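Local coordinates for cytochrome (Paracoccus pantotrophus, PDB 2XTS), which probably transfers electrons as the N-terminal part, carrying the heme, of the cytochrome subunit SoxD of the sulfane dehydrogenase SoxCD, at residues G68-P73 and I79-P84; P61-G66 and A115-S120. All coordinates share one frame; numbering follows the deposited sequence.

Contact 1: G68-P73 and I79-P84; sequences GSLTDP and IGSYWP. With HEC (heme c), chain U; GOL (glycerol), chain B.
A glycerol oxygen, O1, bridges the backbones of Gly68 and Ser81: it donates to Ser81 O at 2.8 Å and accepts from Gly68 N at 3.0 Å, the N-H pointing at it at 162°. No hydrogen bond joins the protein segments directly, so this probable crystallisation additive supplies their polar link, within the c-type cytochrome fold that holds the heme. The protein's own contact is made by Leu70, on the type I turn Ser69-Asp72, meeting the short helix 79-82. Its CD1 lies 3.5 Å from Ser81 O and also reaches the Tyr82 ring edge in plane, while CD2 approaches Tyr82 CD1 obliquely at 3.9 Å. The Leu70 and Tyr82 side chains cross at about a right angle. With CG of Tyr82 opposite its backbone N (chi1 -170°), the ring stands beside the leucine, and its hydroxyl is hydrogen-bonded to Thr247 of the sulfite dehydrogenase chain, which puts this packing at the subunit interface. Ser81 OG turns to its own loop instead, hydrogen-bonded to Val76 O and Thr78 N. Beyond the helix, Trp83 reaches the heme edge-on; one face of its indole is covered by Ile79 CG1, 3.9 Å above the plane and over its centre. At the indole edge, Trp83 CZ2 lies 3.4 Å from the heme propionate carbon CGA.

Contact 2: P61-G66 and A115-S120; sequences PVLAGG and AFLLYS. With HEC (heme c), chain U.
Leu63 fits between Leu117 and the heme, joining the loop that follows the heme-binding helix 47-50 to the last turns of helix 107-120, an arrangement of the class I cytochrome c fold. Its two methyl groups divide the work. CD1 lies 3.9 Å from Leu117 CD2 and also covers the porphyrin, 3.7 Å from the meso carbon CHB; CD2 rests on the neighbouring pyrrole and its propionate arm, 3.7 Å from heme CBA. Leu117 CD2 also lies near Leu63 CB, and Phe42 of helix 35-45 packs against both leucines, so the two leucines are buried and meet through apolar atoms alone. Pro61 extends the cover over the same heme face, its CG 3.5 Å from the pyrrole carbon C3D. Its carbonyl oxygen is hydrogen-bonded to ND1 of the axial ligand His50, the second-shell bond familiar from cytochromes c, which fixes the rotation of the imidazole and would probably increase its electron donation to the iron. A glycine in place of Pro61 would remove the CG and CD packed on that pyrrole and would probably leave the carbonyl that steadies His50 freer to shift. The other end is partly exposed and its side chains do not interlock: Ala64 CB comes 3.4 Å from the carbonyl Ser120 O, while the CB atoms of Ala64 and Ser120 stay 4.1 Å apart. Ser120 OG turns back into its helix (chi1 -64°), where it lies above the Phe116 ring, offset toward the rim. There it also bonds Phe116 O, which accepts from Ser120 N at 2.8 Å and from Ser120 OG at 2.9 Å, from opposite faces of its plane, OG lying 37° out of it.

From the N terminus, the chain passes the heme-binding helix 47-50 and enters segment 61-66, where contact 2 opens. It then runs through 68-73, crosses five residues without helix or strand, and closes contact 1 at 79-84. Helix 86-96 follows before 115-120 on helix 107-120 closes the wider loop, so contact 1 is nested entirely within contact 2. The two also touch: Ser81 CB lies 3.3 Å from Gly66 O, and Ile79 CD1 lies 3.9 Å from Leu117 CD1. With centres 12 Å apart and both meeting the heme, they tie the loop before helix 79-82 to that helix and to helix 107-120.

Contact 1: G68-P73 and I79-P84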
ATOM      1  N   GLY D  68     -19.543  29.375  32.967  1.00 12.71           N
ATOM      2  CA  GLY D  68     -19.134  28.840  34.254  1.00 12.43           C
ATOM      3  C   GLY D  68     -19.153  27.329  34.430  1.00 12.04           C
ATOM      4  O   GLY D  68     -18.927  26.821  35.529  1.00 13.24           O
ATOM      5  N   SER D  69     -19.364  26.598  33.336  1.00 11.72           N
ATOM      6  CA  SER D  69     -19.490  25.144  33.361  1.00 11.25           C
ATOM      7  C   SER D  69     -18.187  24.384  33.120  1.00 10.77           C
ATOM      8  O   SER D  69     -18.217  23.161  33.053  1.00 12.25           O
ATOM      9  CB  SER D  69     -20.508  24.688  32.307  1.00 11.54           C
ATOM     10  OG  SER D  69     -19.987  24.824  30.990  1.00 11.95           O
ATOM     11  N   LEU D  70     -17.056  25.076  32.994  1.00 10.54           N
ATOM     12  CA  LEU D  70     -15.848  24.413  32.510  1.00 10.90           C
ATOM     13  C   LEU D  70     -15.200  23.471  33.512  1.00 11.46           C
ATOM     14  O   LEU D  70     -14.329  22.710  33.124  1.00 11.70           O
ATOM     15  CB  LEU D  70     -14.829  25.418  31.970  1.00 10.74           C
ATOM     16  CG  LEU D  70     -15.315  26.285  30.807  1.00 10.16           C
ATOM     17  CD1 LEU D  70     -14.174  27.166  30.343  1.00 10.31           C
ATOM     18  CD2 LEU D  70     -15.881  25.467  29.622  1.00 11.50           C
ATOM     19  N   THR D  71     -15.641  23.497  34.775  1.00 12.17           N
ATOM     20  CA  THR D  71     -15.209  22.511  35.775  1.00 13.00           C
ATOM     21  C   THR D  71     -16.365  21.612  36.238  1.00 13.28           C
ATOM     22  O   THR D  71     -16.236  20.922  37.244  1.00 14.94           O
ATOM     23  CB  THR D  71     -14.525  23.178  36.979  1.00 13.77           C
ATOM     24  OG1 THR D  71     -15.415  24.098  37.614  1.00 17.11           O
ATOM     25  CG2 THR D  71     -13.265  23.902  36.527  1.00 15.28           C
ATOM     26  N   ASP D  72     -17.465  21.596  35.495  1.00 13.41           N
ATOM     27  CA  ASP D  72     -18.568  20.673  35.756  1.00 13.92           C
ATOM     28  C   ASP D  72     -18.206  19.296  35.227  1.00 14.09           C
ATOM     29  O   ASP D  72     -17.299  19.164  34.402  1.00 14.34           O
ATOM     30  CB  ASP D  72     -19.841  21.107  35.032  1.00 14.46           C
ATOM     31  CG  ASP D  72     -20.467  22.355  35.602  1.00 17.19           C
ATOM     32  OD1 ASP D  72     -19.997  22.879  36.633  1.00 21.46           O
ATOM     33  OD2 ASP D  72     -21.468  22.804  34.995  1.00 19.13           O
ATOM     34  N   PRO D  73     -18.930  18.257  35.670  1.00 15.08           N
ATOM     35  CA  PRO D  73     -18.674  16.924  35.118  1.00 14.93           C
ATOM     36  C   PRO D  73     -18.834  16.854  33.599  1.00 14.81           C
ATOM     37  O   PRO D  73     -18.085  16.155  32.927  1.00 16.89           O
ATOM     38  CB  PRO D  73     -19.684  16.041  35.850  1.00 16.12           C
ATOM     39  CG  PRO D  73     -19.901  16.765  37.167  1.00 16.31           C
ATOM     40  CD  PRO D  73     -19.812  18.220  36.852  1.00 15.50           C
ATOM     41  N   ILE D  79     -19.331  29.602  22.265  1.00  7.66           N
ATOM     42  CA  ILE D  79     -18.671  30.875  22.013  1.00  7.77           C
ATOM     43  C   ILE D  79     -18.495  31.662  23.305  1.00  8.44           C
ATOM     44  O   ILE D  79     -17.396  32.098  23.634  1.00  9.63           O
ATOM     45  CB  ILE D  79     -19.457  31.717  20.980  1.00  7.88           C
ATOM     46  CG1 ILE D  79     -19.475  31.043  19.607  1.00  9.52           C
ATOM     47  CG2 ILE D  79     -18.890  33.120  20.902  1.00 10.52           C
ATOM     48  CD1 ILE D  79     -20.389  31.726  18.600  1.00  8.85           C
ATOM     49  N   GLY D  80     -19.586  31.815  24.051  1.00  8.66           N
ATOM     50  CA  GLY D  80     -19.557  32.620  25.261  1.00  9.27           C
ATOM     51  C   GLY D  80     -18.844  31.984  26.438  1.00  8.36           C
ATOM     52  O   GLY D  80     -18.159  32.658  27.177  1.00 10.31           O
ATOM     53  N   SER D  81     -18.992  30.679  26.619  1.00  7.68           N
ATOM     54  CA  SER D  81     -18.407  30.017  27.783  1.00  8.28           C
ATOM     55  C   SER D  81     -16.959  29.625  27.604  1.00  7.91           C
ATOM     56  O   SER D  81     -16.265  29.403  28.575  1.00  8.73           O
ATOM     57  CB  SER D  81     -19.201  28.769  28.165  1.00  8.73           C
ATOM     58  OG  SER D  81     -18.945  27.704  27.282  1.00  9.11           O
ATOM     59  N   TYR D  82     -16.520  29.508  26.356  1.00  7.36           N
ATOM     60  CA  TYR D  82     -15.251  28.845  26.033  1.00  7.49           C
ATOM     61  C   TYR D  82     -14.343  29.528  25.012  1.00  7.05           C
ATOM     62  O   TYR D  82     -13.123  29.438  25.142  1.00  7.54           O
ATOM     63  CB  TYR D  82     -15.506  27.409  25.602  1.00  7.56           C
ATOM     64  CG  TYR D  82     -14.286  26.532  25.458  1.00  7.14           C
ATOM     65  CD1 TYR D  82     -13.531  26.187  26.561  1.00  7.45           C
ATOM     66  CD2 TYR D  82     -13.930  25.983  24.238  1.00  6.60           C
ATOM     67  CE1 TYR D  82     -12.411  25.361  26.433  1.00  6.53           C
ATOM     68  CE2 TYR D  82     -12.846  25.153  24.112  1.00  7.40           C
ATOM     69  CZ  TYR D  82     -12.077  24.845  25.210  1.00  6.62           C
ATOM     70  OH  TYR D  82     -11.001  23.982  25.133  1.00  8.20           O
ATOM     71  N   TRP D  83     -14.900  30.120  23.965  1.00  7.70           N
ATOM     72  CA  TRP D  83     -13.997  30.622  22.917  1.00  7.42           C
ATOM     73  C   TRP D  83     -13.180  31.804  23.413  1.00  7.66           C
ATOM     74  O   TRP D  83     -13.684  32.650  24.153  1.00  8.45           O
ATOM     75  CB  TRP D  83     -14.747  31.048  21.656  1.00  7.50           C
ATOM     76  CG  TRP D  83     -15.397  29.932  20.875  1.00  7.99           C
ATOM     77  CD1 TRP D  83     -15.885  28.727  21.336  1.00  8.53           C
ATOM     78  CD2 TRP D  83     -15.653  29.954  19.474  1.00  7.24           C
ATOM     79  NE1 TRP D  83     -16.425  28.022  20.296  1.00  8.46           N
ATOM     80  CE2 TRP D  83     -16.327  28.765  19.149  1.00  6.71           C
ATOM     81  CE3 TRP D  83     -15.408  30.889  18.470  1.00  7.78           C
ATOM     82  CZ2 TRP D  83     -16.696  28.457  17.849  1.00  8.25           C
ATOM     83  CZ3 TRP D  83     -15.802  30.595  17.185  1.00  8.18           C
ATOM     84  CH2 TRP D  83     -16.441  29.390  16.891  1.00  8.24           C
ATOM     85  N   PRO D  84     -11.930  31.909  22.969  1.00  7.75           N
ATOM     86  CA  PRO D  84     -11.108  33.015  23.448  1.00  7.63           C
ATOM     87  C   PRO D  84     -11.291  34.346  22.702  1.00  7.68           C
ATOM     88  O   PRO D  84     -11.139  35.402  23.325  1.00  9.09           O
ATOM     89  CB  PRO D  84      -9.682  32.476  23.291  1.00  8.11           C
ATOM     90  CG  PRO D  84      -9.800  31.526  22.136  1.00  7.75           C
ATOM     91  CD  PRO D  84     -11.146  30.886  22.252  1.00  7.47           C
TER
HETATM   92 FE   HEC U 500     -23.544  26.237  12.015  1.00  2.11          FE
HETATM   93  CHA HEC U 500     -20.899  24.821  13.609  1.00  1.93           C
HETATM   94  CHB HEC U 500     -22.630  29.274  13.167  1.00  1.73           C
HETATM   95  CHC HEC U 500     -25.948  27.644  10.123  1.00  1.97           C
HETATM   96  CHD HEC U 500     -24.807  23.187  11.375  1.00  2.08           C
HETATM   97  NA  HEC U 500     -22.067  26.907  13.157  1.00  1.82           N
HETATM   98  C1A HEC U 500     -21.101  26.155  13.793  1.00  2.02           C
HETATM   99  C2A HEC U 500     -20.286  27.018  14.647  1.00  1.95           C
HETATM  100  C3A HEC U 500     -20.770  28.265  14.530  1.00  1.90           C
HETATM  101  C4A HEC U 500     -21.884  28.201  13.588  1.00  2.08           C
HETATM  102  CMA HEC U 500     -20.247  29.550  15.196  1.00  2.53           C
HETATM  103  CAA HEC U 500     -19.106  26.528  15.520  1.00  2.24           C
HETATM  104  CBA HEC U 500     -19.590  25.978  16.865  1.00  2.61           C
HETATM  105  CGA HEC U 500     -18.488  25.562  17.788  1.00  2.84           C
HETATM  106  O1A HEC U 500     -17.439  25.151  17.312  1.00  2.51           O
HETATM  107  O2A HEC U 500     -18.750  25.671  19.010  1.00  3.39           O
HETATM  108  NB  HEC U 500     -24.129  28.097  11.681  1.00  2.23           N
HETATM  109  C1B HEC U 500     -23.619  29.238  12.224  1.00  1.90           C
HETATM  110  C2B HEC U 500     -24.228  30.370  11.545  1.00  1.93           C
HETATM  111  C3B HEC U 500     -25.147  29.917  10.717  1.00  2.28           C
HETATM  112  C4B HEC U 500     -25.097  28.488  10.761  1.00  2.32           C
HETATM  113  CMB HEC U 500     -23.939  31.828  11.996  1.00  2.67           C
HETATM  114  CAB HEC U 500     -26.041  30.738   9.778  1.00  2.72           C
HETATM  115  CBB HEC U 500     -25.173  31.679   8.906  1.00  2.68           C
HETATM  116  NC  HEC U 500     -25.092  25.556  10.944  1.00  1.86           N
HETATM  117  C1C HEC U 500     -26.017  26.294  10.243  1.00  2.29           C
HETATM  118  C2C HEC U 500     -26.983  25.418   9.651  1.00  2.42           C
HETATM  119  C3C HEC U 500     -26.677  24.187  10.055  1.00  2.50           C
HETATM  120  C4C HEC U 500     -25.487  24.255  10.869  1.00  1.73           C
HETATM  121  CMC HEC U 500     -28.210  25.879   8.825  1.00  3.03           C
HETATM  122  CAC HEC U 500     -27.415  22.876   9.805  1.00  3.14           C
HETATM  123  CBC HEC U 500     -27.846  22.436   8.441  1.00  2.70           C
HETATM  124  ND  HEC U 500     -22.955  24.369  12.388  1.00  1.84           N
HETATM  125  C1D HEC U 500     -23.575  23.217  11.958  1.00  1.97           C
HETATM  126  C2D HEC U 500     -22.798  22.059  12.241  1.00  2.36           C
HETATM  127  C3D HEC U 500     -21.602  22.572  12.902  1.00  2.27           C
HETATM  128  C4D HEC U 500     -21.775  23.976  12.998  1.00  1.91           C
HETATM  129  CMD HEC U 500     -23.049  20.594  11.920  1.00  2.87           C
HETATM  130  CAD HEC U 500     -20.427  21.734  13.375  1.00  2.20           C
HETATM  131  CBD HEC U 500     -19.404  21.628  12.242  1.00  2.41           C
HETATM  132  CGD HEC U 500     -18.205  20.816  12.604  1.00  2.24           C
HETATM  133  O1D HEC U 500     -18.012  20.490  13.794  1.00  3.28           O
HETATM  134  O2D HEC U 500     -17.355  20.614  11.706  1.00  2.97           O
HETATM  135  C1  GOL B1234     -16.665  31.067  31.330  1.00  5.82           C
HETATM  136  O1  GOL B1234     -17.237  29.802  31.144  1.00  4.54           O
HETATM  137  C2  GOL B1234     -15.199  30.879  31.628  1.00  6.23           C
HETATM  138  O2  GOL B1234     -15.059  30.230  32.876  1.00  7.30           O
HETATM  139  C3  GOL B1234     -14.475  32.214  31.657  1.00  6.42           C
HETATM  140  O3  GOL B1234     -13.091  32.004  31.802  1.00  7.21           O

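Contact 2: P61-G66 and A115-S120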
ATOM      1  N   PRO D  61     -24.864  22.049  17.100  1.00  8.71           N
ATOM      2  CA  PRO D  61     -24.068  22.774  18.103  1.00  8.34           C
ATOM      3  C   PRO D  61     -24.800  23.931  18.795  1.00  8.01           C
ATOM      4  O   PRO D  61     -25.528  24.709  18.157  1.00  8.45           O
ATOM      5  CB  PRO D  61     -22.870  23.284  17.300  1.00  8.82           C
ATOM      6  CG  PRO D  61     -22.686  22.250  16.227  1.00  8.71           C
ATOM      7  CD  PRO D  61     -24.112  21.881  15.842  1.00  8.53           C
ATOM      8  N   VAL D  62     -24.596  24.015  20.103  1.00  8.53           N
ATOM      9  CA  VAL D  62     -25.055  25.099  20.948  1.00  8.19           C
ATOM     10  C   VAL D  62     -24.063  26.259  20.827  1.00  7.91           C
ATOM     11  O   VAL D  62     -22.867  26.055  20.962  1.00  8.48           O
ATOM     12  CB  VAL D  62     -25.128  24.631  22.395  1.00  9.03           C
ATOM     13  CG1 VAL D  62     -25.515  25.785  23.318  1.00  9.51           C
ATOM     14  CG2 VAL D  62     -26.072  23.454  22.541  1.00 10.87           C
ATOM     15  N   LEU D  63     -24.548  27.453  20.480  1.00  7.14           N
ATOM     16  CA  LEU D  63     -23.677  28.619  20.250  1.00  7.99           C
ATOM     17  C   LEU D  63     -23.687  29.617  21.383  1.00  8.73           C
ATOM     18  O   LEU D  63     -22.904  30.555  21.384  1.00  9.93           O
ATOM     19  CB  LEU D  63     -24.039  29.325  18.936  1.00  7.80           C
ATOM     20  CG  LEU D  63     -24.069  28.451  17.690  1.00  7.16           C
ATOM     21  CD1 LEU D  63     -24.337  29.263  16.428  1.00  8.90           C
ATOM     22  CD2 LEU D  63     -22.784  27.614  17.538  1.00  8.14           C
ATOM     23  N   ALA D  64     -24.598  29.429  22.334  1.00  9.51           N
ATOM     24  CA  ALA D  64     -24.764  30.329  23.464  1.00 10.49           C
ATOM     25  C   ALA D  64     -25.153  29.522  24.694  1.00 11.91           C
ATOM     26  O   ALA D  64     -26.008  28.650  24.630  1.00 13.44           O
ATOM     27  CB  ALA D  64     -25.831  31.384  23.155  1.00 10.88           C
ATOM     28  N   GLY D  65     -24.536  29.838  25.818  1.00 13.08           N
ATOM     29  CA  GLY D  65     -24.819  29.160  27.084  1.00 12.93           C
ATOM     30  C   GLY D  65     -23.600  28.513  27.712  1.00 12.15           C
ATOM     31  O   GLY D  65     -22.480  28.617  27.203  1.00 12.58           O
ATOM     32  N   GLY D  66     -23.815  27.878  28.861  1.00 12.13           N
ATOM     33  CA  GLY D  66     -22.790  27.105  29.537  1.00 12.06           C
ATOM     34  C   GLY D  66     -21.785  27.917  30.313  1.00 12.08           C
ATOM     35  O   GLY D  66     -20.759  27.402  30.732  1.00 11.47           O
ATOM     36  N   ALA D 115     -22.701  40.139  15.914  1.00  9.03           N
ATOM     37  CA  ALA D 115     -23.355  40.953  16.938  1.00  9.18           C
ATOM     38  C   ALA D 115     -24.486  40.190  17.626  1.00  9.13           C
ATOM     39  O   ALA D 115     -24.622  40.216  18.842  1.00  9.58           O
ATOM     40  CB  ALA D 115     -23.890  42.251  16.326  1.00  9.91           C
ATOM     41  N   PHE D 116     -25.302  39.500  16.834  1.00  8.40           N
ATOM     42  CA  PHE D 116     -26.400  38.700  17.398  1.00  8.68           C
ATOM     43  C   PHE D 116     -25.886  37.551  18.288  1.00  8.56           C
ATOM     44  O   PHE D 116     -26.489  37.233  19.308  1.00  9.05           O
ATOM     45  CB  PHE D 116     -27.277  38.124  16.271  1.00  9.15           C
ATOM     46  CG  PHE D 116     -28.351  37.211  16.762  1.00  9.81           C
ATOM     47  CD1 PHE D 116     -29.433  37.725  17.455  1.00 11.49           C
ATOM     48  CD2 PHE D 116     -28.259  35.836  16.559  1.00 11.34           C
ATOM     49  CE1 PHE D 116     -30.416  36.904  17.945  1.00 11.18           C
ATOM     50  CE2 PHE D 116     -29.259  34.998  17.066  1.00 10.86           C
ATOM     51  CZ  PHE D 116     -30.337  35.547  17.752  1.00 11.67           C
ATOM     52  N   LEU D 117     -24.799  36.898  17.882  1.00  8.11           N
ATOM     53  CA  LEU D 117     -24.215  35.841  18.716  1.00  8.53           C
ATOM     54  C   LEU D 117     -23.673  36.430  20.025  1.00  8.66           C
ATOM     55  O   LEU D 117     -23.802  35.829  21.083  1.00  9.11           O
ATOM     56  CB  LEU D 117     -23.148  35.056  17.940  1.00  8.59           C
ATOM     57  CG  LEU D 117     -23.706  34.168  16.822  1.00  9.10           C
ATOM     58  CD1 LEU D 117     -22.537  33.641  16.023  1.00  9.75           C
ATOM     59  CD2 LEU D 117     -24.556  33.037  17.388  1.00  9.97           C
ATOM     60  N   LEU D 118     -23.072  37.615  19.971  1.00  8.48           N
ATOM     61  CA  LEU D 118     -22.669  38.283  21.218  1.00  9.18           C
ATOM     62  C   LEU D 118     -23.894  38.525  22.107  1.00  9.53           C
ATOM     63  O   LEU D 118     -23.866  38.276  23.297  1.00 10.30           O
ATOM     64  CB  LEU D 118     -21.970  39.606  20.938  1.00  8.70           C
ATOM     65  CG  LEU D 118     -20.550  39.498  20.417  1.00  9.97           C
ATOM     66  CD1 LEU D 118     -20.075  40.830  19.857  1.00 11.45           C
ATOM     67  CD2 LEU D 118     -19.598  38.982  21.497  1.00 12.29           C
ATOM     68  N   TYR D 119     -24.963  39.056  21.528  1.00  9.90           N
ATOM     69  CA  TYR D 119     -26.174  39.323  22.295  1.00  9.87           C
ATOM     70  C   TYR D 119     -26.761  38.038  22.891  1.00  9.99           C
ATOM     71  O   TYR D 119     -27.162  37.996  24.052  1.00 10.74           O
ATOM     72  CB  TYR D 119     -27.212  39.990  21.394  1.00  9.85           C
ATOM     73  CG  TYR D 119     -28.587  40.074  22.021  1.00 10.20           C
ATOM     74  CD1 TYR D 119     -28.834  40.993  23.031  1.00 12.05           C
ATOM     75  CD2 TYR D 119     -29.614  39.194  21.649  1.00 12.59           C
ATOM     76  CE1 TYR D 119     -30.085  41.068  23.630  1.00 14.49           C
ATOM     77  CE2 TYR D 119     -30.848  39.261  22.255  1.00 15.55           C
ATOM     78  CZ  TYR D 119     -31.070  40.205  23.244  1.00 15.44           C
ATOM     79  OH  TYR D 119     -32.294  40.279  23.844  1.00 20.65           O
ATOM     80  N   SER D 120     -26.777  36.974  22.100  1.00  9.74           N
ATOM     81  CA  SER D 120     -27.334  35.710  22.544  1.00  9.71           C
ATOM     82  C   SER D 120     -26.541  35.078  23.698  1.00 10.15           C
ATOM     83  O   SER D 120     -27.076  34.294  24.494  1.00 10.99           O
ATOM     84  CB  SER D 120     -27.420  34.746  21.378  1.00  9.62           C
ATOM     85  OG  SER D 120     -28.297  35.182  20.368  1.00 10.78           O
TER
HETATM   86 FE   HEC U 500     -23.544  26.237  12.015  1.00  2.11          FE
HETATM   87  CHA HEC U 500     -20.899  24.821  13.609  1.00  1.93           C
HETATM   88  CHB HEC U 500     -22.630  29.274  13.167  1.00  1.73           C
HETATM   89  CHC HEC U 500     -25.948  27.644  10.123  1.00  1.97           C
HETATM   90  CHD HEC U 500     -24.807  23.187  11.375  1.00  2.08           C
HETATM   91  NA  HEC U 500     -22.067  26.907  13.157  1.00  1.82           N
HETATM   92  C1A HEC U 500     -21.101  26.155  13.793  1.00  2.02           C
HETATM   93  C2A HEC U 500     -20.286  27.018  14.647  1.00  1.95           C
HETATM   94  C3A HEC U 500     -20.770  28.265  14.530  1.00  1.90           C
HETATM   95  C4A HEC U 500     -21.884  28.201  13.588  1.00  2.08           C
HETATM   96  CMA HEC U 500     -20.247  29.550  15.196  1.00  2.53           C
HETATM   97  CAA HEC U 500     -19.106  26.528  15.520  1.00  2.24           C
HETATM   98  CBA HEC U 500     -19.590  25.978  16.865  1.00  2.61           C
HETATM   99  CGA HEC U 500     -18.488  25.562  17.788  1.00  2.84           C
HETATM  100  O1A HEC U 500     -17.439  25.151  17.312  1.00  2.51           O
HETATM  101  O2A HEC U 500     -18.750  25.671  19.010  1.00  3.39           O
HETATM  102  NB  HEC U 500     -24.129  28.097  11.681  1.00  2.23           N
HETATM  103  C1B HEC U 500     -23.619  29.238  12.224  1.00  1.90           C
HETATM  104  C2B HEC U 500     -24.228  30.370  11.545  1.00  1.93           C
HETATM  105  C3B HEC U 500     -25.147  29.917  10.717  1.00  2.28           C
HETATM  106  C4B HEC U 500     -25.097  28.488  10.761  1.00  2.32           C
HETATM  107  CMB HEC U 500     -23.939  31.828  11.996  1.00  2.67           C
HETATM  108  CAB HEC U 500     -26.041  30.738   9.778  1.00  2.72           C
HETATM  109  CBB HEC U 500     -25.173  31.679   8.906  1.00  2.68           C
HETATM  110  NC  HEC U 500     -25.092  25.556  10.944  1.00  1.86           N
HETATM  111  C1C HEC U 500     -26.017  26.294  10.243  1.00  2.29           C
HETATM  112  C2C HEC U 500     -26.983  25.418   9.651  1.00  2.42           C
HETATM  113  C3C HEC U 500     -26.677  24.187  10.055  1.00  2.50           C
HETATM  114  C4C HEC U 500     -25.487  24.255  10.869  1.00  1.73           C
HETATM  115  CMC HEC U 500     -28.210  25.879   8.825  1.00  3.03           C
HETATM  116  CAC HEC U 500     -27.415  22.876   9.805  1.00  3.14           C
HETATM  117  CBC HEC U 500     -27.846  22.436   8.441  1.00  2.70           C
HETATM  118  ND  HEC U 500     -22.955  24.369  12.388  1.00  1.84           N
HETATM  119  C1D HEC U 500     -23.575  23.217  11.958  1.00  1.97           C
HETATM  120  C2D HEC U 500     -22.798  22.059  12.241  1.00  2.36           C
HETATM  121  C3D HEC U 500     -21.602  22.572  12.902  1.00  2.27           C
HETATM  122  C4D HEC U 500     -21.775  23.976  12.998  1.00  1.91           C
HETATM  123  CMD HEC U 500     -23.049  20.594  11.920  1.00  2.87           C
HETATM  124  CAD HEC U 500     -20.427  21.734  13.375  1.00  2.20           C
HETATM  125  CBD HEC U 500     -19.404  21.628  12.242  1.00  2.41           C
HETATM  126  CGD HEC U 500     -18.205  20.816  12.604  1.00  2.24           C
HETATM  127  O1D HEC U 500     -18.012  20.490  13.794  1.00  3.28           O
HETATM  128  O2D HEC U 500     -17.355  20.614  11.706  1.00  2.97           O